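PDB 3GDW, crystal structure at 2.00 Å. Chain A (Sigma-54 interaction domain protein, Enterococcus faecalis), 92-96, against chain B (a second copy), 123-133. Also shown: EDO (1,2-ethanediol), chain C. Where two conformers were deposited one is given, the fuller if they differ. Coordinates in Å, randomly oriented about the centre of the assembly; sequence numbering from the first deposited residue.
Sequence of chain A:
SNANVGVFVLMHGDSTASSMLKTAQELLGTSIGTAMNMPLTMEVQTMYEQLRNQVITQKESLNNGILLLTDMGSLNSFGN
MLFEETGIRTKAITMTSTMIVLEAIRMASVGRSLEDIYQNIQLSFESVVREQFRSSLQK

Chain A, residues 92-96: AITMT
Chain B 123-133: LSFESVVREQF

A short strand end and the turn after it in chain A pack against one side of a helix in chain B, a small, mainly apolar contact (309 Å² buried, both sides summed) centred on a selenomethionine and supplemented by one water bridge, with no direct hydrogen bond across it. Chain A is extended at A92(A) and I93(A) (phi/psi -143/137 and -123/127), passes through T94(A) at -96/179, turns at M95(A) with the left-handed values 49/44, and leaves through T96(A) at -65/133. Chain B is regular helix throughout 123-133, phi near -60° and psi near -45°, held by i to i+4 bonds such as V128(B) N to S124(B) O (3.2 Å) and Q132(B) N to V128(B) O (2.9 Å). The register sets the CA of I93(A) 7.5 Å from the CA of Q132(B), and the CA of M95(A) 7.6 Å from the CA of V128(B), so chain A advances as the helix runs back toward its N-terminal end.

M95(A) gives up the most area, 96 Å². Its CA-to-CB bond points toward the helix, and chi1 -139°, chi2 -178° and chi3 -101° carry the long, flexible side chain among S124(B), F125(B) and V128(B). M95(A) SE lies over one face of the flat F125(B) ring, 4.2 Å from the centroid and 22° off the normal, a sulfur-aromatic type of contact with M95(A) SE 4.0 Å from F125(B) CD1; the CA-to-CB bond of F125(B) is sideways, with chi1 -86° and chi2 -80°. M95(A) CE approaches V128(B) CG2 to 3.3 Å, tight for two methyls. M95(A) CE also lies 3.8 Å from S124(B) O. The CA-to-CB bond of V128(B) (chi1 168°, t) points toward chain A. M95(A) CE lies 4.2 Å from S124(B) CB, the small serine (chi1 -68°, m) having its CA-to-CB bond sideways.

The CA-to-CB bond of T94(A), chi1 71° (p), also points toward the helix. T94(A) OG1 is 3.9 Å from both V128(B) CG1 and E131(B) OE1, too long for a hydrogen bond to the carboxylate (chi1 -179°, chi2 172°, chi3 57°), which lies on the more exposed flank. The polar link is made through water 1, which donates to T94(A) O at 2.9 Å and accepts from Q132(B) NE2 at 2.8 Å; the direct distance from T94(A) O to Q132(B) NE2 is 3.8 Å. The CA-to-CB bond of Q132(B) is sideways, but chi1 -81°, chi2 175° and chi3 20° bring its amide nearer, with Q132(B) NE2 3.7 Å from I93(A) CG2. I93(A), buried and aliphatic, has chi1 -67°, chi2 169° and a sideways CA-to-CB bond. That of T96(A) points away.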

# COMPACT_ATOMS: atom_id res chain seq x y z
N ALA A 92 10.80 -10.85 0.12
CA ALA A 92 10.17 -9.69 0.71
C ALA A 92 9.91 -8.63 -0.36
O ALA A 92 10.73 -8.39 -1.24
CB ALA A 92 11.02 -9.14 1.84
N ILE A 93 8.71 -8.05 -0.28
CA ILE A 93 8.24 -7.02 -1.19
C ILE A 93 7.87 -5.81 -0.33
O ILE A 93 7.09 -5.92 0.62
CB ILE A 93 7.04 -7.52 -2.03
CG1 ILE A 93 7.50 -8.62 -2.99
CG2 ILE A 93 6.40 -6.38 -2.84
CD1 ILE A 93 6.43 -9.36 -3.66
N THR A 94 8.44 -4.66 -0.68
CA THR A 94 8.18 -3.41 0.02
C THR A 94 7.11 -2.63 -0.72
O THR A 94 6.60 -3.09 -1.76
CB THR A 94 9.46 -2.54 0.13
OG1 THR A 94 9.80 -2.00 -1.15
CG2 THR A 94 10.60 -3.36 0.65
N MSE A 95 6.75 -1.47 -0.17
CA MSE A 95 5.72 -0.60 -0.73
C MSE A 95 4.46 -1.40 -1.05
O MSE A 95 3.86 -1.26 -2.10
CB MSE A 95 6.25 0.23 -1.92
CG MSE A 95 5.73 1.69 -1.86
SE MSE A 95 6.36 2.64 -3.38
CE MSE A 95 7.82 3.57 -2.45
N THR A 96 4.08 -2.26 -0.12
CA THR A 96 2.93 -3.11 -0.28
C THR A 96 1.65 -2.28 -0.34
O THR A 96 1.48 -1.33 0.43
CB THR A 96 2.90 -4.15 0.86
OG1 THR A 96 3.99 -5.06 0.65
CG2 THR A 96 1.59 -4.91 0.85
N LEU B 123 9.51 9.36 -8.53
CA LEU B 123 10.87 8.92 -8.20
C LEU B 123 10.91 7.85 -7.10
O LEU B 123 11.76 6.94 -7.15
CB LEU B 123 11.74 10.12 -7.81
CG LEU B 123 12.19 11.02 -8.97
CD1 LEU B 123 12.61 12.42 -8.47
CD2 LEU B 123 13.32 10.36 -9.80
N SER B 124 10.00 7.93 -6.13
CA SER B 124 9.91 6.93 -5.10
C SER B 124 9.50 5.59 -5.69
O SER B 124 10.09 4.58 -5.37
CB SER B 124 8.91 7.34 -4.00
OG SER B 124 9.41 8.46 -3.26
N PHE B 125 8.49 5.59 -6.55
CA PHE B 125 8.09 4.37 -7.22
C PHE B 125 9.28 3.80 -8.01
O PHE B 125 9.59 2.62 -7.87
CB PHE B 125 6.86 4.58 -8.10
CG PHE B 125 5.55 4.44 -7.36
CD1 PHE B 125 5.00 3.19 -7.08
CD2 PHE B 125 4.87 5.56 -6.93
CE1 PHE B 125 3.79 3.06 -6.39
CE2 PHE B 125 3.66 5.44 -6.25
CZ PHE B 125 3.12 4.19 -5.99
N GLU B 126 9.96 4.66 -8.78
CA GLU B 126 11.11 4.21 -9.60
C GLU B 126 12.22 3.60 -8.77
O GLU B 126 12.77 2.58 -9.18
CB GLU B 126 11.72 5.32 -10.47
CG GLU B 126 10.72 6.13 -11.24
CD GLU B 126 10.56 5.69 -12.68
OE1 GLU B 126 11.05 4.58 -13.03
OE2 GLU B 126 9.95 6.48 -13.44
N SER B 127 12.53 4.20 -7.62
CA SER B 127 13.52 3.63 -6.71
C SER B 127 13.15 2.21 -6.32
O SER B 127 14.01 1.33 -6.31
CB SER B 127 13.67 4.44 -5.43
OG SER B 127 14.04 5.75 -5.75
N VAL B 128 11.87 1.98 -6.00
CA VAL B 128 11.40 0.66 -5.60
C VAL B 128 11.44 -0.36 -6.75
O VAL B 128 11.74 -1.53 -6.52
CB VAL B 128 9.96 0.73 -4.98
CG1 VAL B 128 9.35 -0.70 -4.83
CG2 VAL B 128 10.04 1.39 -3.64
N VAL B 129 11.09 0.07 -7.96
CA VAL B 129 11.14 -0.79 -9.14
C VAL B 129 12.57 -1.31 -9.31
O VAL B 129 12.79 -2.51 -9.56
CB VAL B 129 10.65 -0.02 -10.39
CG1 VAL B 129 10.96 -0.78 -11.70
CG2 VAL B 129 9.16 0.29 -10.25
N ARG B 130 13.51 -0.41 -9.10
CA ARG B 130 14.92 -0.72 -9.24
C ARG B 130 15.45 -1.62 -8.10
O ARG B 130 16.18 -2.58 -8.36
CB ARG B 130 15.68 0.59 -9.38
CG ARG B 130 17.16 0.42 -9.56
CD ARG B 130 17.86 1.02 -8.38
NE ARG B 130 18.83 1.94 -8.90
CZ ARG B 130 19.58 2.77 -8.19
NH1 ARG B 130 20.42 3.52 -8.85
NH2 ARG B 130 19.49 2.85 -6.87
N GLU B 131 15.06 -1.32 -6.85
CA GLU B 131 15.40 -2.17 -5.69
C GLU B 131 14.87 -3.59 -5.89
O GLU B 131 15.59 -4.56 -5.65
CB GLU B 131 14.84 -1.57 -4.38
CG GLU B 131 15.17 -2.38 -3.12
CD GLU B 131 14.77 -1.67 -1.82
OE1 GLU B 131 13.57 -1.32 -1.65
OE2 GLU B 131 15.65 -1.48 -0.94
N GLN B 132 13.62 -3.70 -6.33
CA GLN B 132 13.02 -4.99 -6.66
C GLN B 132 13.73 -5.69 -7.82
O GLN B 132 13.98 -6.90 -7.77
CB GLN B 132 11.51 -4.86 -6.95
CG GLN B 132 10.64 -4.81 -5.68
CD GLN B 132 9.16 -4.55 -5.95
OE1 GLN B 132 8.67 -4.76 -7.06
NE2 GLN B 132 8.45 -4.06 -4.94
N PHE B 133 14.05 -4.92 -8.86
CA PHE B 133 14.81 -5.46 -9.98
C PHE B 133 16.12 -6.08 -9.53
O PHE B 133 16.42 -7.22 -9.90
CB PHE B 133 15.09 -4.41 -11.06
CG PHE B 133 16.04 -4.91 -12.12
CD1 PHE B 133 15.65 -5.91 -13.00
CD2 PHE B 133 17.33 -4.40 -12.21
CE1 PHE B 133 16.53 -6.39 -13.96
CE2 PHE B 133 18.21 -4.88 -13.18
CZ PHE B 133 17.79 -5.87 -14.06
C1 EDO C . 20.14 0.23 -11.92
O1 EDO C . 19.66 -1.10 -11.94
C2 EDO C . 19.05 1.24 -12.20
O2 EDO C . 19.59 2.44 -11.60
O HOH W 1 5.75 -3.44 -4.56